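Local coordinates for protein superoxide dismutase 1 (Perkinsus marinus, PDB 2CW2) that probably catalyses the dismutation of superoxide to hydrogen peroxide and oxygen at a bound iron ion, as a member of the iron/manganese superoxide dismutase family, at residues A[30-34]-A[69-73]; A[57-62]-A[105-109]; A[84-88]-A[99-103]; A[181-185]-A[217-221]. Numbering follows the deposited sequence.

Contact 1: A[30-34]-A[69-73]; sequences TGPFQ and LNSIA
Segment 30-34 is an irregular loop that passes along one face of helix segment 69-73. The closest CA pair is Gly31 with Asn70, 6.1 Å apart. The peptide before Pro32 is cis. Gly31 is extended, with phi/psi 165/-169.

The polar part centres on the Asn70 side chain (chi1 m, -84°), which binds the backbone of one loop residue twice. Phe33 N donates to Asn70 OD1 at 2.9 Å, and Asn70 ND2 donates to Phe33 O at 2.9 Å. The amide thus copies the pairing a neighbouring strand would give. One water links Gly31 O (2.9 Å) to Asn70 O (2.8 Å). Within the loop, Gln34 NE2 donates to Thr30 O at 2.8 Å and bridges the two ends of the segment.

The apolar part is led by Phe33 (chi1 m, chi2 -81°). Leu69 CD2 lies over its ring face, 3.8 Å from the centroid, in a CH-pi contact. Ala73 CB sits at the ring edge, 4.1 Å from Phe33 CE2, and 4.0 Å from Pro32 CD.

The contact joins the N-terminal loop to the C-terminal end of helix 51-73. Phe33 and Leu69 also pack on Leu84 of helix 84-90, while Leu69 reaches Ile79 of helix 77-81 and Gln98 of helix 93-110.

Contact 2: A[57-62]-A[105-109]; sequences HHDKHH and HTFFF. With FE (Fe (III) ion), chain C.
Two helix segments run nearly antiparallel, at 169°, with axes 11.5 Å apart. Large side chains fill this wide gap. The closest CA pair is His62 with His105, 6.4 Å apart. Segment 57-62 contains a pi-type turn, closed by His62 N to His57 O at 2.9 Å.

His57 (chi1 t, chi2 180°) and His105 (chi1 m, chi2 89°) converge on the iron. The NE2 atoms of His57 and His105 each bind FE at 1.9 Å and lie 2.8 Å from each other. Their ring planes are 87° apart. Water 2 is 2.4 Å from FE. His105 ND1 is hydrogen-bonded to Gln101 O.

Phe109 (chi1 m, chi2 133°) points between the helices. Its edge meets the face of His57, with centroids 5.1 Å apart. His58 (chi1 t, chi2 -88°) turns its edge to the face of Phe109 in an offset pair, centroids 5.6 Å apart. His58 ND1 also donates to Asp59 OD1 at 2.9 Å. His105 CB lies over the face of the His62 ring (chi1 t), 3.4 Å from its centroid, a CH-pi contact. His62 NE2 is 3.1 Å from Thr106 OG1; both also hydrogen-bond to Val102 O, His62 NE2 weakly. Phe108 (chi1 t) brings CE2 within 4.0 Å of His57 CE1.

Asp187 and His191 complete the three-histidine, one-aspartate site of iron/manganese superoxide dismutases, whose first two ligands come from the alpha-hairpin domain.

Contact 3: A[84-88]-A[99-103]; sequences LEQII and AAQVY
Helix segments 84-88 and 99-103 cross at -132°, with axes 8.9 Å apart. The closest CA pairs are Leu84 with Ala99 (5.3 Å) and Ile88 with Ala100 (5.6 Å). The small alanines permit this close approach.

Leu84 starts the segment and points toward the other helix. Its chi1 of -103° and chi2 of 20° lie between the usual wells. Leu84 CD2 packs on Val102 CG1 at 3.6 Å and approaches Tyr103 CB at 4.3 Å. Leu84 CD1 lies 4.2 Å from Ala99 CB.

Glu85 starts out sideways, but its carboxylate comes nearer. Glu85 OE2 is 3.7 Å from Tyr103 CE1, at the ring edge. Water 3 joins Glu85 OE2 to Tyr103 OH, 2.7 Å from each, and donates to the carboxylate.

Here, in the alpha-hairpin domain of the superoxide dismutase fold, the short helix 84-90 packs across the long helix 93-110, which carries the iron ligand His105 further along. Leu84 also touches Leu69 of helix 51-73, and Val102 packs on Tyr65 and Val66 of the same helix.

Ile87 (chi1 m, chi2 t) sets CG2 3.4 Å from Ala99 CB. Ile88 has the same rotamer and reaches along the other helix. Ile88 CG1 is 4.1 Å from Ala100 CB, and Ile88 CD1 is 3.7 Å from Tyr103 CB. Tyr103 (chi1 t) extends past this apolar core to the water and also packs on Asn174 and Ile176.

Contact 4: A[181-185]-A[217-221]; sequences TPLMN and VNDNV
A classic beta bulge lies in strand 181-187 where it passes the helix. Leu183 and Met184 both face Leu157 of the adjoining strand. Leu183 has phi/psi -118/-36, whereas Met184 returns to an extended -152/151.

The strand segment and helix segment 217-221 run almost antiparallel, at 169°, with axes 7.5 Å apart. Leu183 and Val217 have the closest CA atoms, at 5.5 Å.

Leu183 (chi1 m, chi2 t) is the main apolar contact of the strand. Its CD2 lies 3.7 Å from Asn220 CB and 4.2 Å from Val221 CG2. Leu183 O is 3.6 Å from Val217 CG2. Val217 (chi1 t) brings CG2 within 4.1 Å of Met184 CG. Pro182 O lies 3.9 Å from Asn220 CB.

Helix 122-132 covers part of the helix segment: Val217 packs on Ile124, and Val221 on Leu127. Phe107 of helix 93-110 meets Asn220.

Helix 214-223 runs alongside strand 181-187, meeting both its backbone carbonyls and its side chains, in the C-terminal alpha/beta domain of iron/manganese superoxide dismutases. This is an outermost strand of the chain's three-stranded antiparallel sheet; the C-terminal end of that strand carries the iron ligand Asp187.

Contacts 1, 2 and 3 belong to the alpha-hairpin domain, and contact 4 to the C-terminal domain. Contacts 1 and 2 share helix 51-73; contacts 2 and 3 share helix 93-110. The segments of contacts 1 and 2 alternate along the chain. Contact 3 falls between the two segments of contact 2, and contact 4 follows them all. Centres of contacts 1 and 3 are 12 Å apart, and Phe33 and Leu69 touch Leu84 to form one apolar patch. Contacts 1 and 4 are farthest apart, at 26 Å between centres. Phe107 and Tyr103 of helix 93-110 reach strand 181-187, so this helix joins the two domains that together bind the iron.

Contact 1: A[30-34]-A[69-73]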
loop_
_atom_site.group_PDB
_atom_site.type_symbol
_atom_site.label_atom_id
_atom_site.label_comp_id
_atom_site.label_asym_id
_atom_site.label_seq_id
_atom_site.Cartn_x
_atom_site.Cartn_y
_atom_site.Cartn_z
ATOM N N THR A 30 29.542 3.068 3.391
ATOM C CA THR A 30 28.242 3.734 3.346
ATOM C C THR A 30 27.610 3.775 4.730
ATOM O O THR A 30 27.872 2.915 5.579
ATOM C CB THR A 30 27.295 3.090 2.327
ATOM O OG1 THR A 30 27.001 1.743 2.722
ATOM C CG2 THR A 30 27.983 2.952 0.963
ATOM N N GLY A 31 26.786 4.789 4.948
ATOM C CA GLY A 31 26.297 5.105 6.267
ATOM C C GLY A 31 25.714 6.496 6.172
ATOM O O GLY A 31 25.570 7.034 5.073
ATOM N N PRO A 32 25.402 7.094 7.307
ATOM C CA PRO A 32 25.665 6.504 8.623
ATOM C C PRO A 32 24.660 5.452 9.111
ATOM O O PRO A 32 25.003 4.696 10.020
ATOM C CB PRO A 32 25.584 7.723 9.543
ATOM C CG PRO A 32 24.557 8.566 8.898
ATOM C CD PRO A 32 24.786 8.424 7.415
ATOM N N PHE A 33 23.447 5.419 8.567
ATOM C CA PHE A 33 22.465 4.449 9.018
ATOM C C PHE A 33 22.758 3.116 8.352
ATOM O O PHE A 33 23.287 3.077 7.236
ATOM C CB PHE A 33 21.030 4.926 8.700
ATOM C CG PHE A 33 20.655 6.179 9.393
ATOM C CD1 PHE A 33 20.226 6.157 10.716
ATOM C CD2 PHE A 33 20.760 7.394 8.741
ATOM C CE1 PHE A 33 19.886 7.329 11.372
ATOM C CE2 PHE A 33 20.425 8.580 9.394
ATOM C CZ PHE A 33 19.981 8.544 10.713
ATOM N N GLN A 34 22.464 2.025 9.050
ATOM C CA GLN A 34 22.666 0.705 8.480
ATOM C C GLN A 34 21.408 -0.126 8.574
ATOM O O GLN A 34 20.531 0.118 9.404
ATOM C CB GLN A 34 23.820 -0.045 9.161
ATOM C CG GLN A 34 25.121 0.728 9.272
ATOM C CD GLN A 34 25.832 0.949 7.940
ATOM O OE1 GLN A 34 25.737 0.128 7.019
ATOM N NE2 GLN A 34 26.572 2.056 7.846
ATOM N N LEU A 69 17.479 7.081 2.991
ATOM C CA LEU A 69 17.702 7.868 4.211
ATOM C C LEU A 69 19.143 8.386 4.255
ATOM O O LEU A 69 19.400 9.554 4.596
ATOM C CB LEU A 69 17.413 7.035 5.461
ATOM C CG LEU A 69 17.538 7.769 6.798
ATOM C CD1 LEU A 69 16.635 8.993 6.774
ATOM C CD2 LEU A 69 17.209 6.865 8.001
ATOM N N ASN A 70 20.082 7.510 3.915
ATOM C CA ASN A 70 21.488 7.898 3.878
ATOM C C ASN A 70 21.774 9.011 2.855
ATOM O O ASN A 70 22.585 9.932 3.105
ATOM C CB ASN A 70 22.361 6.657 3.640
ATOM C CG ASN A 70 22.662 5.923 4.930
ATOM O OD1 ASN A 70 22.606 6.519 6.011
ATOM N ND2 ASN A 70 23.004 4.634 4.828
ATOM N N SER A 71 21.080 8.936 1.724
ATOM C CA SER A 71 21.182 9.954 0.693
ATOM C C SER A 71 20.758 11.311 1.248
ATOM O O SER A 71 21.399 12.327 0.984
ATOM C CB SER A 71 20.354 9.559 -0.539
ATOM O OG SER A 71 20.613 10.426 -1.637
ATOM N N ILE A 72 19.679 11.317 2.031
ATOM C CA ILE A 72 19.221 12.538 2.672
ATOM C C ILE A 72 20.176 12.967 3.773
ATOM O O ILE A 72 20.491 14.160 3.895
ATOM C CB ILE A 72 17.793 12.360 3.211
ATOM C CG1 ILE A 72 16.817 12.242 2.043
ATOM C CG2 ILE A 72 17.390 13.528 4.131
ATOM C CD1 ILE A 72 15.538 11.635 2.437
ATOM N N ALA A 73 20.656 12.003 4.557
ATOM C CA ALA A 73 21.591 12.295 5.651
ATOM C C ALA A 73 22.853 12.978 5.131
ATOM O O ALA A 73 23.419 13.847 5.805
ATOM C CB ALA A 73 21.959 11.010 6.412
HETATM O O HOH W 1 25.162 9.718 4.161
#

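Contact 2: A[57-62]-A[105-109]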
loop_
_atom_site.group_PDB
_atom_site.type_symbol
_atom_site.label_atom_id
_atom_site.label_comp_id
_atom_site.label_asym_id
_atom_site.label_seq_id
_atom_site.Cartn_x
_atom_site.Cartn_y
_atom_site.Cartn_z
ATOM N N HIS A 57 11.827 -8.424 0.762
ATOM C CA HIS A 57 11.339 -7.513 1.808
ATOM C C HIS A 57 12.520 -6.884 2.546
ATOM O O HIS A 57 12.560 -5.678 2.784
ATOM C CB HIS A 57 10.367 -8.216 2.799
ATOM C CG HIS A 57 9.457 -7.260 3.551
ATOM N ND1 HIS A 57 8.521 -7.686 4.474
ATOM C CD2 HIS A 57 9.337 -5.904 3.498
ATOM C CE1 HIS A 57 7.871 -6.634 4.958
ATOM N NE2 HIS A 57 8.352 -5.531 4.393
ATOM N N HIS A 58 13.489 -7.707 2.916
ATOM C CA HIS A 58 14.645 -7.182 3.621
ATOM C C HIS A 58 15.711 -6.603 2.677
ATOM O O HIS A 58 16.118 -5.447 2.836
ATOM C CB HIS A 58 15.282 -8.253 4.500
ATOM C CG HIS A 58 16.487 -7.764 5.258
ATOM N ND1 HIS A 58 17.762 -7.794 4.735
ATOM C CD2 HIS A 58 16.604 -7.232 6.497
ATOM C CE1 HIS A 58 18.619 -7.312 5.628
ATOM N NE2 HIS A 58 17.942 -6.962 6.705
ATOM N N ASP A 59 16.177 -7.415 1.721
ATOM C CA ASP A 59 17.314 -7.021 0.878
ATOM C C ASP A 59 16.968 -5.968 -0.163
ATOM O O ASP A 59 17.867 -5.244 -0.627
ATOM C CB ASP A 59 17.950 -8.221 0.153
ATOM C CG ASP A 59 18.434 -9.325 1.106
ATOM O OD1 ASP A 59 18.531 -9.136 2.340
ATOM O OD2 ASP A 59 18.750 -10.442 0.680
ATOM N N LYS A 60 15.701 -5.877 -0.564
ATOM C CA LYS A 60 15.301 -4.784 -1.451
ATOM C C LYS A 60 14.604 -3.624 -0.705
ATOM O O LYS A 60 15.151 -2.509 -0.632
ATOM C CB LYS A 60 14.474 -5.276 -2.677
ATOM C CG LYS A 60 15.274 -6.183 -3.706
ATOM C CD LYS A 60 16.511 -5.467 -4.286
ATOM C CE LYS A 60 17.203 -6.214 -5.473
ATOM N NZ LYS A 60 16.695 -7.589 -5.685
ATOM N N HIS A 61 13.421 -3.879 -0.139
ATOM C CA HIS A 61 12.619 -2.801 0.443
ATOM C C HIS A 61 13.324 -2.164 1.628
ATOM O O HIS A 61 13.568 -0.957 1.634
ATOM C CB HIS A 61 11.239 -3.318 0.888
ATOM C CG HIS A 61 10.350 -3.722 -0.248
ATOM N ND1 HIS A 61 9.602 -2.815 -0.970
ATOM C CD2 HIS A 61 10.091 -4.936 -0.789
ATOM C CE1 HIS A 61 8.922 -3.453 -1.905
ATOM N NE2 HIS A 61 9.193 -4.741 -1.810
ATOM N N HIS A 62 13.632 -2.980 2.639
ATOM C CA HIS A 62 14.255 -2.500 3.870
ATOM C C HIS A 62 15.575 -1.798 3.545
ATOM O O HIS A 62 15.798 -0.647 3.937
ATOM C CB HIS A 62 14.494 -3.677 4.835
ATOM C CG HIS A 62 14.768 -3.281 6.265
ATOM N ND1 HIS A 62 15.063 -4.215 7.239
ATOM C CD2 HIS A 62 14.798 -2.074 6.883
ATOM C CE1 HIS A 62 15.241 -3.604 8.400
ATOM N NE2 HIS A 62 15.099 -2.301 8.213
ATOM N N HIS A 105 10.659 -1.982 9.894
ATOM C CA HIS A 105 11.081 -3.262 9.343
ATOM C C HIS A 105 12.063 -3.985 10.286
ATOM O O HIS A 105 11.954 -5.202 10.487
ATOM C CB HIS A 105 11.629 -3.097 7.911
ATOM C CG HIS A 105 10.557 -2.846 6.880
ATOM N ND1 HIS A 105 10.109 -1.578 6.555
ATOM C CD2 HIS A 105 9.839 -3.705 6.114
ATOM C CE1 HIS A 105 9.166 -1.678 5.625
ATOM N NE2 HIS A 105 8.959 -2.960 5.357
ATOM N N THR A 106 13.019 -3.251 10.856
ATOM C CA THR A 106 13.929 -3.885 11.797
ATOM C C THR A 106 13.127 -4.505 12.942
ATOM O O THR A 106 13.364 -5.637 13.363
ATOM C CB THR A 106 14.922 -2.839 12.326
ATOM O OG1 THR A 106 15.764 -2.433 11.247
ATOM C CG2 THR A 106 15.856 -3.462 13.341
ATOM N N PHE A 107 12.150 -3.760 13.432
ATOM C CA PHE A 107 11.326 -4.241 14.532
ATOM C C PHE A 107 10.509 -5.460 14.072
ATOM O O PHE A 107 10.392 -6.462 14.799
ATOM C CB PHE A 107 10.364 -3.123 14.953
ATOM C CG PHE A 107 9.653 -3.387 16.253
ATOM C CD1 PHE A 107 10.115 -2.818 17.437
ATOM C CD2 PHE A 107 8.524 -4.185 16.297
ATOM C CE1 PHE A 107 9.477 -3.057 18.635
ATOM C CE2 PHE A 107 7.868 -4.430 17.519
ATOM C CZ PHE A 107 8.345 -3.857 18.686
ATOM N N PHE A 108 9.939 -5.361 12.877
ATOM C CA PHE A 108 9.124 -6.453 12.308
ATOM C C PHE A 108 9.934 -7.753 12.208
ATOM O O PHE A 108 9.525 -8.797 12.700
ATOM C CB PHE A 108 8.573 -6.056 10.921
ATOM C CG PHE A 108 7.752 -7.149 10.245
ATOM C CD1 PHE A 108 6.593 -7.638 10.838
ATOM C CD2 PHE A 108 8.135 -7.656 9.002
ATOM C CE1 PHE A 108 5.844 -8.633 10.223
ATOM C CE2 PHE A 108 7.381 -8.645 8.369
ATOM C CZ PHE A 108 6.228 -9.134 8.992
ATOM N N PHE A 109 11.103 -7.690 11.590
ATOM C CA PHE A 109 11.894 -8.902 11.379
ATOM C C PHE A 109 12.413 -9.478 12.714
ATOM O O PHE A 109 12.545 -10.706 12.860
ATOM C CB PHE A 109 13.058 -8.618 10.398
ATOM C CG PHE A 109 12.614 -8.272 8.980
ATOM C CD1 PHE A 109 13.164 -7.181 8.314
ATOM C CD2 PHE A 109 11.713 -9.081 8.294
ATOM C CE1 PHE A 109 12.778 -6.855 7.000
ATOM C CE2 PHE A 109 11.307 -8.759 6.990
ATOM C CZ PHE A 109 11.856 -7.633 6.335
HETATM FE FE FE C . 7.420 -3.831 4.536
HETATM O O HOH W 2 6.222 -1.843 4.891
#

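Contact 3: A[84-88]-A[99-103]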
loop_
_atom_site.group_PDB
_atom_site.type_symbol
_atom_site.label_atom_id
_atom_site.label_comp_id
_atom_site.label_asym_id
_atom_site.label_seq_id
_atom_site.Cartn_x
_atom_site.Cartn_y
_atom_site.Cartn_z
ATOM N N LEU A 84 16.866 7.205 14.623
ATOM C CA LEU A 84 15.626 6.899 13.915
ATOM C C LEU A 84 14.430 7.372 14.729
ATOM O O LEU A 84 13.515 7.989 14.197
ATOM C CB LEU A 84 15.528 5.397 13.749
ATOM C CG LEU A 84 15.837 4.727 12.410
ATOM C CD1 LEU A 84 16.678 5.511 11.398
ATOM C CD2 LEU A 84 16.315 3.284 12.620
ATOM N N GLU A 85 14.448 7.062 16.024
ATOM C CA GLU A 85 13.375 7.434 16.946
ATOM C C GLU A 85 13.179 8.941 17.029
ATOM O O GLU A 85 12.051 9.418 17.142
ATOM C CB GLU A 85 13.688 6.904 18.350
ATOM C CG GLU A 85 13.303 5.451 18.571
ATOM C CD GLU A 85 14.508 4.560 18.745
ATOM O OE1 GLU A 85 15.567 4.888 18.157
ATOM O OE2 GLU A 85 14.407 3.547 19.472
ATOM N N GLN A 86 14.272 9.699 16.990
ATOM C CA GLN A 86 14.131 11.164 17.023
ATOM C C GLN A 86 13.523 11.687 15.725
ATOM O O GLN A 86 12.762 12.665 15.728
ATOM C CB GLN A 86 15.476 11.842 17.309
ATOM C CG GLN A 86 15.930 11.670 18.748
ATOM C CD GLN A 86 17.370 12.059 18.964
ATOM O OE1 GLN A 86 18.215 11.847 18.090
ATOM N NE2 GLN A 86 17.665 12.637 20.140
ATOM N N ILE A 87 13.871 11.056 14.608
ATOM C CA ILE A 87 13.286 11.459 13.333
ATOM C C ILE A 87 11.791 11.093 13.303
ATOM O O ILE A 87 10.938 11.841 12.786
ATOM C CB ILE A 87 14.042 10.798 12.142
ATOM C CG1 ILE A 87 15.537 11.182 12.157
ATOM C CG2 ILE A 87 13.368 11.143 10.832
ATOM C CD1 ILE A 87 16.411 10.400 11.137
ATOM N N ILE A 88 11.473 9.932 13.844
ATOM C CA ILE A 88 10.084 9.528 13.962
ATOM C C ILE A 88 9.295 10.569 14.765
ATOM O O ILE A 88 8.161 10.910 14.426
ATOM C CB ILE A 88 10.000 8.107 14.581
ATOM C CG1 ILE A 88 10.478 7.068 13.549
ATOM C CG2 ILE A 88 8.582 7.810 14.993
ATOM C CD1 ILE A 88 10.875 5.688 14.131
ATOM N N ALA A 99 12.776 7.057 7.813
ATOM C CA ALA A 99 13.272 6.639 9.123
ATOM C C ALA A 99 12.288 5.696 9.816
ATOM O O ALA A 99 12.681 4.661 10.403
ATOM C CB ALA A 99 13.540 7.853 9.987
ATOM N N ALA A 100 11.007 6.052 9.746
ATOM C CA ALA A 100 9.933 5.232 10.299
ATOM C C ALA A 100 9.954 3.834 9.682
ATOM O O ALA A 100 9.960 2.827 10.404
ATOM C CB ALA A 100 8.564 5.909 10.087
ATOM N N GLN A 101 10.027 3.768 8.353
ATOM C CA GLN A 101 10.031 2.476 7.675
ATOM C C GLN A 101 11.269 1.655 8.016
ATOM O O GLN A 101 11.179 0.442 8.155
ATOM C CB GLN A 101 9.882 2.644 6.164
ATOM C CG GLN A 101 8.471 3.002 5.740
ATOM C CD GLN A 101 7.492 1.855 5.972
ATOM O OE1 GLN A 101 7.019 1.682 7.076
ATOM N NE2 GLN A 101 7.176 1.101 4.922
ATOM N N VAL A 102 12.423 2.304 8.189
ATOM C CA VAL A 102 13.619 1.559 8.549
ATOM C C VAL A 102 13.396 0.920 9.929
ATOM O O VAL A 102 13.630 -0.272 10.110
ATOM C CB VAL A 102 14.882 2.454 8.576
ATOM C CG1 VAL A 102 16.057 1.749 9.320
ATOM C CG2 VAL A 102 15.311 2.837 7.182
ATOM N N TYR A 103 12.947 1.715 10.900
ATOM C CA TYR A 103 12.635 1.187 12.241
ATOM C C TYR A 103 11.551 0.095 12.198
ATOM O O TYR A 103 11.677 -0.964 12.836
ATOM C CB TYR A 103 12.167 2.315 13.172
ATOM C CG TYR A 103 11.881 1.861 14.587
ATOM C CD1 TYR A 103 12.786 2.135 15.615
ATOM C CD2 TYR A 103 10.712 1.165 14.900
ATOM C CE1 TYR A 103 12.551 1.706 16.916
ATOM C CE2 TYR A 103 10.459 0.727 16.200
ATOM C CZ TYR A 103 11.392 1.012 17.202
ATOM O OH TYR A 103 11.163 0.594 18.492
HETATM O O HOH W 3 12.698 1.697 20.354
#

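Contact 4: A[181-185]-A[217-221]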
loop_
_atom_site.group_PDB
_atom_site.type_symbol
_atom_site.label_atom_id
_atom_site.label_comp_id
_atom_site.label_asym_id
_atom_site.label_seq_id
_atom_site.Cartn_x
_atom_site.Cartn_y
_atom_site.Cartn_z
ATOM N N THR A 181 5.315 3.028 23.494
ATOM C CA THR A 181 6.334 1.989 23.409
ATOM C C THR A 181 5.859 0.753 22.646
ATOM O O THR A 181 4.970 0.059 23.111
ATOM C CB THR A 181 6.742 1.559 24.813
ATOM O OG1 THR A 181 7.213 2.694 25.543
ATOM C CG2 THR A 181 7.962 0.645 24.733
ATOM N N PRO A 182 6.467 0.488 21.493
ATOM C CA PRO A 182 6.103 -0.667 20.649
ATOM C C PRO A 182 6.555 -1.983 21.245
ATOM O O PRO A 182 7.669 -2.089 21.764
ATOM C CB PRO A 182 6.839 -0.409 19.339
ATOM C CG PRO A 182 7.916 0.595 19.685
ATOM C CD PRO A 182 7.521 1.327 20.903
ATOM N N LEU A 183 5.680 -2.981 21.193
ATOM C CA LEU A 183 5.983 -4.286 21.759
ATOM C C LEU A 183 5.986 -5.372 20.697
ATOM O O LEU A 183 6.775 -6.305 20.775
ATOM C CB LEU A 183 4.956 -4.652 22.842
ATOM C CG LEU A 183 4.854 -3.731 24.063
ATOM C CD1 LEU A 183 3.763 -4.256 24.982
ATOM C CD2 LEU A 183 6.195 -3.654 24.832
ATOM N N MET A 184 5.085 -5.248 19.717
ATOM C CA MET A 184 4.918 -6.229 18.657
ATOM C C MET A 184 4.390 -5.471 17.447
ATOM O O MET A 184 3.716 -4.446 17.608
ATOM C CB MET A 184 3.859 -7.256 19.089
ATOM C CG MET A 184 3.822 -8.566 18.296
ATOM S SD MET A 184 2.601 -9.736 19.088
ATOM C CE MET A 184 2.288 -8.950 20.363
ATOM N N ASN A 185 4.692 -5.944 16.241
ATOM C CA ASN A 185 4.017 -5.367 15.066
ATOM C C ASN A 185 3.842 -6.375 13.957
ATOM O O ASN A 185 4.446 -7.465 14.004
ATOM C CB ASN A 185 4.670 -4.062 14.569
ATOM C CG ASN A 185 5.941 -4.281 13.705
ATOM O OD1 ASN A 185 6.361 -5.407 13.436
ATOM N ND2 ASN A 185 6.565 -3.181 13.300
ATOM N N VAL A 217 9.352 -9.891 22.116
ATOM C CA VAL A 217 8.233 -9.179 22.722
ATOM C C VAL A 217 8.472 -9.015 24.218
ATOM O O VAL A 217 8.329 -7.906 24.747
ATOM C CB VAL A 217 6.885 -9.844 22.427
ATOM C CG1 VAL A 217 5.712 -9.085 23.111
ATOM C CG2 VAL A 217 6.643 -9.898 20.894
ATOM N N ASN A 218 8.849 -10.107 24.892
ATOM C CA ASN A 218 9.110 -10.052 26.328
ATOM C C ASN A 218 10.293 -9.149 26.710
ATOM O O ASN A 218 10.256 -8.474 27.743
ATOM C CB ASN A 218 9.275 -11.464 26.902
ATOM C CG ASN A 218 7.957 -12.056 27.385
ATOM O OD1 ASN A 218 7.104 -11.348 27.951
ATOM N ND2 ASN A 218 7.779 -13.355 27.158
ATOM N N ASP A 219 11.320 -9.102 25.865
ATOM C CA ASP A 219 12.405 -8.153 26.055
ATOM C C ASP A 219 11.871 -6.709 25.978
ATOM O O ASP A 219 12.300 -5.838 26.731
ATOM C CB ASP A 219 13.491 -8.333 24.985
ATOM C CG ASP A 219 14.302 -9.619 25.145
ATOM O OD1 ASP A 219 14.310 -10.225 26.248
ATOM O OD2 ASP A 219 14.998 -10.086 24.206
ATOM N N ASN A 220 10.956 -6.439 25.046
ATOM C CA ASN A 220 10.390 -5.090 24.937
ATOM C C ASN A 220 9.618 -4.740 26.203
ATOM O O ASN A 220 9.675 -3.601 26.692
ATOM C CB ASN A 220 9.473 -4.957 23.707
ATOM C CG ASN A 220 10.206 -5.210 22.388
ATOM O OD1 ASN A 220 9.614 -5.674 21.406
ATOM N ND2 ASN A 220 11.492 -4.907 22.359
ATOM N N VAL A 221 8.879 -5.720 26.720
ATOM C CA VAL A 221 8.154 -5.540 27.973
ATOM C C VAL A 221 9.110 -5.175 29.108
ATOM O O VAL A 221 8.888 -4.184 29.826
ATOM C CB VAL A 221 7.356 -6.804 28.348
ATOM C CG1 VAL A 221 6.830 -6.733 29.813
ATOM C CG2 VAL A 221 6.197 -7.028 27.336
#